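Local coordinates for protein transcriptional regulator, TetR family (Legionella pneumophila subsp. pneumophila str. Philadelphia 1, PDB 3ON4) that probably binds DNA as a TetR-family transcriptional regulator, with a predicted helix-turn-helix motif in its N-terminal region, at residues N10-L22 with I36-H50. Residues are numbered along the deposited sequence; the frame is centred on the assembly and turned at random.
Sequences NTKERILAVAEAL and IATAINIKTASIHYH
I15 fills a hole between I36, I40, I47 and H50, a knob-into-hole fit that brings helix 11-22 against both helices of segment 36-50. Its CG1 branch lies against I42, with CG1 3.8 Å from I42 CD1, and carries the terminal CD1 on to the backbone of I47 and obliquely to the H50 ring. CG2, anti to the backbone N, takes the other direction and meets I36 CD1, the side chain of I36 running roughly perpendicular to that of I15. I36 CD1 also touches A19 CB at 3.9 Å, while L22 CD1 rests on I36 CG1; L57 of helix 54-77 also touches A19 and I36. Helices 33-40 and 44-50 form the predicted helix-turn-helix, with N41, at positive phi, in the turn; helix 11-22 packs across the pair, its axis at 110° to helix 36-40 and 97° to helix 44-50, as in the three-helix DNA-binding domain of TetR regulators. On the R14 side, V18 packs against A39 CB and lies alongside I40, the two side chains running opposite ways. I40 CG1 stands between its backbone N and carbonyl carbon (chi1 62°), which sends CD1 to the R14 CB. In the modelled conformer, one of two, the R14 chain bends at chi3 and lays one guanidinium face over I40 CB; a water in the guanidinium plane accepts from R14 NH1 at 2.7 Å and donates to I40 O. Near the N-terminal end of helix 11-22, the imidazole of H50 is sandwiched between Y49 CD1 and K12 CB, the latter a CH-pi contact 4.3 Å from the ring centroid. A second water lies at the ring edge, 2.9 Å from H50 ND1, and weakly links it to K12 NZ.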
ATOM      1  N   ASN A  10     -29.816   2.122 -10.695  1.00 24.73           N
ATOM      2  CA  ASN A  10     -30.412   0.802 -10.481  1.00 25.93           C
ATOM      3  C   ASN A  10     -29.710   0.048  -9.338  1.00 25.36           C
ATOM      4  O   ASN A  10     -28.683   0.499  -8.812  1.00 23.93           O
ATOM      5  CB  ASN A  10     -30.510  -0.015 -11.786  1.00 29.53           C
ATOM      6  CG  ASN A  10     -29.155  -0.425 -12.384  1.00 31.87           C
ATOM      7  OD1 ASN A  10     -28.158  -0.649 -11.684  1.00 30.87           O
ATOM      8  ND2 ASN A  10     -29.134  -0.551 -13.709  1.00 35.37           N
ATOM      9  N   THR A  11     -30.287  -1.077  -8.937  1.00 26.31           N
ATOM     10  CA  THR A  11     -29.801  -1.795  -7.770  1.00 26.05           C
ATOM     11  C   THR A  11     -28.336  -2.228  -7.936  1.00 25.17           C
ATOM     12  O   THR A  11     -27.531  -2.030  -7.024  1.00 24.64           O
ATOM     13  CB  THR A  11     -30.695  -3.001  -7.434  1.00 28.78           C
ATOM     14  OG1 THR A  11     -32.041  -2.537  -7.270  1.00 30.60           O
ATOM     15  CG2 THR A  11     -30.212  -3.669  -6.140  1.00 28.31           C
ATOM     16  N   LYS A  12     -28.010  -2.751  -9.104  1.00 26.79           N
ATOM     17  CA  LYS A  12     -26.651  -3.197  -9.422  1.00 28.24           C
ATOM     18  C   LYS A  12     -25.642  -2.060  -9.267  1.00 26.82           C
ATOM     19  O   LYS A  12     -24.588  -2.238  -8.642  1.00 25.22           O
ATOM     20  CB  LYS A  12     -26.577  -3.751 -10.830  1.00 32.04           C
ATOM     21  CG  LYS A  12     -25.333  -4.565 -11.122  1.00 36.48           C
ATOM     22  CD  LYS A  12     -25.433  -5.275 -12.466  1.00 42.63           C
ATOM     23  CE  LYS A  12     -24.208  -6.139 -12.697  1.00 48.25           C
ATOM     24  NZ  LYS A  12     -24.284  -6.905 -13.959  1.00 54.91           N
ATOM     25  N   GLU A  13     -25.975  -0.908  -9.834  1.00 26.21           N
ATOM     26  CA  GLU A  13     -25.084   0.243  -9.775  1.00 27.41           C
ATOM     27  C   GLU A  13     -24.911   0.737  -8.345  1.00 25.00           C
ATOM     28  O   GLU A  13     -23.807   1.086  -7.942  1.00 24.88           O
ATOM     29  CB  GLU A  13     -25.541   1.394 -10.689  1.00 29.01           C
ATOM     30  CG  GLU A  13     -24.757   2.690 -10.369  1.00 34.03           C
ATOM     31  CD  GLU A  13     -24.678   3.679 -11.509  1.00 41.07           C
ATOM     32  OE1 GLU A  13     -25.560   3.655 -12.389  1.00 43.79           O
ATOM     33  OE2 GLU A  13     -23.723   4.494 -11.501  1.00 45.84           O
ATOM     34  N   ARG A  14     -25.981   0.757  -7.561  0.55 17.79           N
ATOM     35  CA  ARG A  14     -25.846   1.233  -6.179  0.55 17.53           C
ATOM     36  C   ARG A  14     -24.995   0.263  -5.352  0.55 16.71           C
ATOM     37  O   ARG A  14     -24.238   0.686  -4.455  0.55 16.60           O
ATOM     38  CB  ARG A  14     -27.212   1.492  -5.541  0.55 18.10           C
ATOM     39  CG  ARG A  14     -27.993   2.610  -6.201  0.55 19.46           C
ATOM     40  CD  ARG A  14     -29.010   3.257  -5.257  0.55 20.90           C
ATOM     41  NE  ARG A  14     -29.759   2.293  -4.455  0.55 19.73           N
ATOM     42  CZ  ARG A  14     -30.445   2.581  -3.345  0.55 20.68           C
ATOM     43  NH1 ARG A  14     -31.091   1.614  -2.720  0.55 21.65           N
ATOM     44  NH2 ARG A  14     -30.488   3.822  -2.854  0.55 21.94           N
ATOM     45  N   ILE A  15     -25.095  -1.032  -5.657  1.00 16.70           N
ATOM     46  CA  ILE A  15     -24.282  -2.043  -4.965  1.00 15.80           C
ATOM     47  C   ILE A  15     -22.820  -1.819  -5.310  1.00 15.70           C
ATOM     48  O   ILE A  15     -21.955  -1.774  -4.433  1.00 14.94           O
ATOM     49  CB  ILE A  15     -24.674  -3.513  -5.332  1.00 15.74           C
ATOM     50  CG1 ILE A  15     -26.033  -3.871  -4.746  1.00 15.78           C
ATOM     51  CG2 ILE A  15     -23.579  -4.478  -4.816  1.00 14.13           C
ATOM     52  CD1 ILE A  15     -26.744  -5.087  -5.404  1.00 18.37           C
ATOM     53  N   LEU A  16     -22.544  -1.653  -6.597  1.00 16.42           N
ATOM     54  CA  LEU A  16     -21.182  -1.418  -7.039  1.00 16.09           C
ATOM     55  C   LEU A  16     -20.591  -0.155  -6.380  1.00 16.16           C
ATOM     56  O   LEU A  16     -19.457  -0.179  -5.889  1.00 14.42           O
ATOM     57  CB  LEU A  16     -21.113  -1.307  -8.557  1.00 17.98           C
ATOM     58  CG  LEU A  16     -21.293  -2.632  -9.306  1.00 18.55           C
ATOM     59  CD1 LEU A  16     -21.610  -2.363 -10.796  1.00 20.37           C
ATOM     60  CD2 LEU A  16     -20.055  -3.515  -9.126  1.00 18.02           C
ATOM     61  N   ALA A  17     -21.376   0.914  -6.342  1.00 15.97           N
ATOM     62  CA  ALA A  17     -20.861   2.192  -5.809  1.00 17.36           C
ATOM     63  C   ALA A  17     -20.521   2.116  -4.310  1.00 16.67           C
ATOM     64  O   ALA A  17     -19.468   2.635  -3.869  1.00 16.32           O
ATOM     65  CB  ALA A  17     -21.834   3.344  -6.118  1.00 18.01           C
ATOM     66  N   VAL A  18     -21.376   1.461  -3.526  0.68 17.04           N
ATOM     67  CA  VAL A  18     -21.094   1.332  -2.081  0.68 17.01           C
ATOM     68  C   VAL A  18     -19.976   0.322  -1.847  0.68 15.91           C
ATOM     69  O   VAL A  18     -19.120   0.544  -0.999  0.68 15.32           O
ATOM     70  CB  VAL A  18     -22.326   0.930  -1.235  0.68 17.97           C
ATOM     71  CG1 VAL A  18     -22.046   1.218   0.274  0.68 17.67           C
ATOM     72  CG2 VAL A  18     -23.533   1.663  -1.684  0.68 19.62           C
ATOM     73  N   ALA A  19     -19.934  -0.762  -2.634  1.00 15.42           N
ATOM     74  CA  ALA A  19     -18.868  -1.760  -2.484  1.00 14.70           C
ATOM     75  C   ALA A  19     -17.510  -1.120  -2.745  1.00 14.31           C
ATOM     76  O   ALA A  19     -16.530  -1.317  -1.989  1.00 13.80           O
ATOM     77  CB  ALA A  19     -19.106  -2.976  -3.424  1.00 13.69           C
ATOM     78  N   GLU A  20     -17.462  -0.328  -3.811  1.00 14.30           N
ATOM     79  CA  GLU A  20     -16.270   0.416  -4.161  1.00 14.92           C
ATOM     80  C   GLU A  20     -15.795   1.287  -2.980  1.00 14.25           C
ATOM     81  O   GLU A  20     -14.617   1.293  -2.638  1.00 13.89           O
ATOM     82  CB  GLU A  20     -16.547   1.281  -5.389  1.00 15.68           C
ATOM     83  CG  GLU A  20     -15.336   2.040  -5.917  1.00 17.50           C
ATOM     84  CD  GLU A  20     -15.695   3.031  -7.038  1.00 23.23           C
ATOM     85  OE1 GLU A  20     -16.558   3.921  -6.835  1.00 24.09           O
ATOM     86  OE2 GLU A  20     -15.083   2.933  -8.118  1.00 26.82           O
ATOM     87  N   ALA A  21     -16.730   2.009  -2.386  1.00 14.24           N
ATOM     88  CA  ALA A  21     -16.468   2.866  -1.256  1.00 14.56           C
ATOM     89  C   ALA A  21     -15.964   2.081  -0.056  1.00 14.35           C
ATOM     90  O   ALA A  21     -14.948   2.458   0.547  1.00 13.90           O
ATOM     91  CB  ALA A  21     -17.713   3.661  -0.871  1.00 15.37           C
ATOM     92  N   LEU A  22     -16.646   0.981   0.273  1.00 14.24           N
ATOM     93  CA  LEU A  22     -16.237   0.148   1.407  1.00 14.83           C
ATOM     94  C   LEU A  22     -14.838  -0.439   1.214  1.00 15.34           C
ATOM     95  O   LEU A  22     -14.040  -0.460   2.165  1.00 17.29           O
ATOM     96  CB  LEU A  22     -17.274  -0.958   1.661  1.00 14.80           C
ATOM     97  CG  LEU A  22     -18.607  -0.409   2.194  1.00 17.89           C
ATOM     98  CD1 LEU A  22     -19.650  -1.522   2.257  1.00 17.98           C
ATOM     99  CD2 LEU A  22     -18.432   0.269   3.556  1.00 22.48           C
ATOM    100  N   ILE A  36     -23.352  -3.951   2.947  1.00 18.54           N
ATOM    101  CA  ILE A  36     -23.919  -3.228   1.799  1.00 18.44           C
ATOM    102  C   ILE A  36     -25.430  -3.122   1.953  1.00 19.09           C
ATOM    103  O   ILE A  36     -26.001  -2.049   1.767  1.00 18.66           O
ATOM    104  CB  ILE A  36     -23.611  -3.921   0.450  1.00 18.39           C
ATOM    105  CG1 ILE A  36     -22.107  -3.926   0.186  1.00 18.22           C
ATOM    106  CG2 ILE A  36     -24.345  -3.233  -0.693  1.00 17.82           C
ATOM    107  CD1 ILE A  36     -21.741  -4.623  -1.105  1.00 20.82           C
ATOM    108  N   ALA A  37     -26.062  -4.239   2.284  1.00 19.14           N
ATOM    109  CA  ALA A  37     -27.509  -4.299   2.477  1.00 20.35           C
ATOM    110  C   ALA A  37     -27.978  -3.270   3.512  1.00 21.19           C
ATOM    111  O   ALA A  37     -28.989  -2.571   3.315  1.00 21.43           O
ATOM    112  CB  ALA A  37     -27.917  -5.688   2.915  1.00 21.78           C
ATOM    113  N   THR A  38     -27.244  -3.191   4.614  1.00 20.79           N
ATOM    114  CA  THR A  38     -27.571  -2.260   5.689  1.00 21.75           C
ATOM    115  C   THR A  38     -27.375  -0.828   5.201  1.00 20.25           C
ATOM    116  O   THR A  38     -28.193   0.030   5.477  1.00 21.72           O
ATOM    117  CB  THR A  38     -26.678  -2.526   6.924  1.00 22.81           C
ATOM    118  OG1 THR A  38     -27.021  -3.802   7.477  1.00 23.64           O
ATOM    119  CG2 THR A  38     -26.856  -1.453   8.010  1.00 24.49           C
ATOM    120  N   ALA A  39     -26.313  -0.592   4.432  1.00 19.28           N
ATOM    121  CA  ALA A  39     -25.946   0.783   4.035  1.00 19.55           C
ATOM    122  C   ALA A  39     -26.996   1.417   3.131  1.00 19.66           C
ATOM    123  O   ALA A  39     -27.312   2.600   3.294  1.00 20.76           O
ATOM    124  CB  ALA A  39     -24.561   0.803   3.355  1.00 17.93           C
ATOM    125  N   ILE A  40     -27.520   0.635   2.181  1.00 19.08           N
ATOM    126  CA  ILE A  40     -28.457   1.149   1.177  1.00 19.57           C
ATOM    127  C   ILE A  40     -29.865   0.550   1.296  1.00 20.38           C
ATOM    128  O   ILE A  40     -30.717   0.740   0.415  1.00 20.37           O
ATOM    129  CB  ILE A  40     -27.879   1.017  -0.258  1.00 19.09           C
ATOM    130  CG1 ILE A  40     -27.616  -0.446  -0.640  1.00 19.97           C
ATOM    131  CG2 ILE A  40     -26.575   1.847  -0.370  1.00 18.41           C
ATOM    132  CD1 ILE A  40     -27.353  -0.674  -2.148  1.00 20.93           C
ATOM    133  N   ASN A  41     -30.107  -0.154   2.400  1.00 20.67           N
ATOM    134  CA  ASN A  41     -31.422  -0.665   2.751  1.00 22.42           C
ATOM    135  C   ASN A  41     -32.071  -1.525   1.661  1.00 22.15           C
ATOM    136  O   ASN A  41     -33.195  -1.270   1.255  1.00 22.62           O
ATOM    137  CB  ASN A  41     -32.344   0.492   3.191  1.00 23.84           C
ATOM    138  CG  ASN A  41     -31.865   1.164   4.471  1.00 27.48           C
ATOM    139  OD1 ASN A  41     -31.147   0.548   5.284  1.00 31.66           O
ATOM    140  ND2 ASN A  41     -32.272   2.430   4.678  1.00 26.40           N
ATOM    141  N   ILE A  42     -31.337  -2.539   1.206  1.00 21.81           N
ATOM    142  CA  ILE A  42     -31.864  -3.611   0.331  1.00 22.35           C
ATOM    143  C   ILE A  42     -31.645  -4.958   1.027  1.00 23.44           C
ATOM    144  O   ILE A  42     -30.910  -5.046   2.003  1.00 23.73           O
ATOM    145  CB  ILE A  42     -31.190  -3.615  -1.092  1.00 21.48           C
ATOM    146  CG1 ILE A  42     -29.687  -3.910  -0.975  1.00 21.59           C
ATOM    147  CG2 ILE A  42     -31.476  -2.279  -1.816  1.00 23.83           C
ATOM    148  CD1 ILE A  42     -28.907  -3.949  -2.285  1.00 20.91           C
ATOM    149  N   LYS A  43     -32.309  -6.005   0.542  1.00 29.02           N
ATOM    150  CA  LYS A  43     -32.152  -7.347   1.120  1.00 30.20           C
ATOM    151  C   LYS A  43     -30.794  -7.910   0.732  1.00 28.75           C
ATOM    152  O   LYS A  43     -30.344  -7.692  -0.393  1.00 26.24           O
ATOM    153  CB  LYS A  43     -33.267  -8.260   0.635  1.00 33.45           C
ATOM    154  CG  LYS A  43     -34.669  -7.782   1.032  1.00 37.29           C
ATOM    155  CD  LYS A  43     -35.786  -8.604   0.377  1.00 41.93           C
ATOM    156  CE  LYS A  43     -37.139  -7.931   0.569  1.00 46.50           C
ATOM    157  NZ  LYS A  43     -38.267  -8.714   0.005  1.00 52.45           N
ATOM    158  N   THR A  44     -30.129  -8.607   1.664  1.00 30.40           N
ATOM    159  CA  THR A  44     -28.824  -9.231   1.380  1.00 31.05           C
ATOM    160  C   THR A  44     -28.999 -10.182   0.204  1.00 30.90           C
ATOM    161  O   THR A  44     -28.097 -10.360  -0.605  1.00 29.64           O
ATOM    162  CB  THR A  44     -28.250  -9.973   2.624  1.00 35.36           C
ATOM    163  OG1 THR A  44     -28.114  -9.043   3.712  1.00 38.22           O
ATOM    164  CG2 THR A  44     -26.879 -10.603   2.332  1.00 37.68           C
ATOM    165  N   ALA A  45     -30.189 -10.765   0.092  1.00 33.42           N
ATOM    166  CA  ALA A  45     -30.508 -11.681  -1.002  1.00 35.65           C
ATOM    167  C   ALA A  45     -30.509 -11.000  -2.382  1.00 33.44           C
ATOM    168  O   ALA A  45     -30.245 -11.666  -3.391  1.00 34.42           O
ATOM    169  CB  ALA A  45     -31.859 -12.379  -0.738  1.00 41.34           C
ATOM    170  N   SER A  46     -30.807  -9.695  -2.431  1.00 30.76           N
ATOM    171  CA  SER A  46     -30.758  -8.918  -3.683  1.00 30.18           C
ATOM    172  C   SER A  46     -29.302  -8.684  -4.135  1.00 27.10           C
ATOM    173  O   SER A  46     -29.041  -8.458  -5.315  1.00 28.79           O
ATOM    174  CB  SER A  46     -31.486  -7.562  -3.534  1.00 30.40           C
ATOM    175  OG  SER A  46     -32.889  -7.767  -3.306  1.00 34.94           O
ATOM    176  N   ILE A  47     -28.358  -8.730  -3.203  1.00 24.88           N
ATOM    177  CA  ILE A  47     -26.937  -8.607  -3.557  1.00 23.03           C
ATOM    178  C   ILE A  47     -26.462  -9.914  -4.199  1.00 25.42           C
ATOM    179  O   ILE A  47     -25.885  -9.887  -5.298  1.00 25.53           O
ATOM    180  CB  ILE A  47     -26.071  -8.206  -2.363  1.00 23.18           C
ATOM    181  CG1 ILE A  47     -26.631  -6.911  -1.724  1.00 23.05           C
ATOM    182  CG2 ILE A  47     -24.589  -8.025  -2.797  1.00 20.10           C
ATOM    183  CD1 ILE A  47     -25.981  -6.517  -0.421  1.00 25.85           C
ATOM    184  N   HIS A  48     -26.763 -11.048  -3.542  1.00 27.54           N
ATOM    185  CA  HIS A  48     -26.416 -12.382  -4.046  1.00 31.36           C
ATOM    186  C   HIS A  48     -27.021 -12.621  -5.423  1.00 33.62           C
ATOM    187  O   HIS A  48     -26.473 -13.359  -6.245  1.00 35.91           O
ATOM    188  CB  HIS A  48     -26.884 -13.474  -3.084  1.00 35.88           C
ATOM    189  CG  HIS A  48     -26.106 -13.529  -1.805  1.00 36.41           C
ATOM    190  ND1 HIS A  48     -24.828 -14.041  -1.727  1.00 40.04           N
ATOM    191  CD2 HIS A  48     -26.440 -13.161  -0.547  1.00 37.79           C
ATOM    192  CE1 HIS A  48     -24.408 -13.981  -0.475  1.00 42.36           C
ATOM    193  NE2 HIS A  48     -25.366 -13.444   0.261  1.00 39.66           N
ATOM    194  N   TYR A  49     -28.158 -11.984  -5.665  1.00 34.29           N
ATOM    195  CA  TYR A  49     -28.856 -12.066  -6.937  1.00 37.93           C
ATOM    196  C   TYR A  49     -27.972 -11.614  -8.105  1.00 36.47           C
ATOM    197  O   TYR A  49     -27.787 -12.337  -9.078  1.00 39.78           O
ATOM    198  CB  TYR A  49     -30.108 -11.196  -6.863  1.00 39.40           C
ATOM    199  CG  TYR A  49     -31.009 -11.347  -8.037  1.00 45.44           C
ATOM    200  CD1 TYR A  49     -30.802 -10.599  -9.184  1.00 47.14           C
ATOM    201  CD2 TYR A  49     -32.065 -12.241  -8.008  1.00 55.19           C
ATOM    202  CE1 TYR A  49     -31.612 -10.733 -10.270  1.00 54.65           C
ATOM    203  CE2 TYR A  49     -32.898 -12.394  -9.102  1.00 62.76           C
ATOM    204  CZ  TYR A  49     -32.661 -11.637 -10.226  1.00 63.18           C
ATOM    205  OH  TYR A  49     -33.479 -11.767 -11.296  1.00 73.63           O
ATOM    206  N   HIS A  50     -27.428 -10.412  -7.991  1.00 31.59           N
ATOM    207  CA  HIS A  50     -26.541  -9.850  -9.007  1.00 30.87           C
ATOM    208  C   HIS A  50     -25.117 -10.398  -8.907  1.00 28.44           C
ATOM    209  O   HIS A  50     -24.439 -10.500  -9.908  1.00 29.32           O
ATOM    210  CB  HIS A  50     -26.498  -8.319  -8.888  1.00 29.00           C
ATOM    211  CG  HIS A  50     -27.806  -7.651  -9.193  1.00 33.73           C
ATOM    212  ND1 HIS A  50     -28.259  -7.450 -10.482  1.00 39.03           N
ATOM    213  CD2 HIS A  50     -28.759  -7.140  -8.376  1.00 33.68           C
ATOM    214  CE1 HIS A  50     -29.431  -6.841 -10.442  1.00 41.83           C
ATOM    215  NE2 HIS A  50     -29.760  -6.649  -9.176  1.00 38.50           N
TER
HETATM  216  O   HOH W   1     -27.017  -8.397 -12.900  1.00 62.51           O
HETATM  217  O   HOH W   2     -32.840   2.208  -0.685  1.00 23.65           O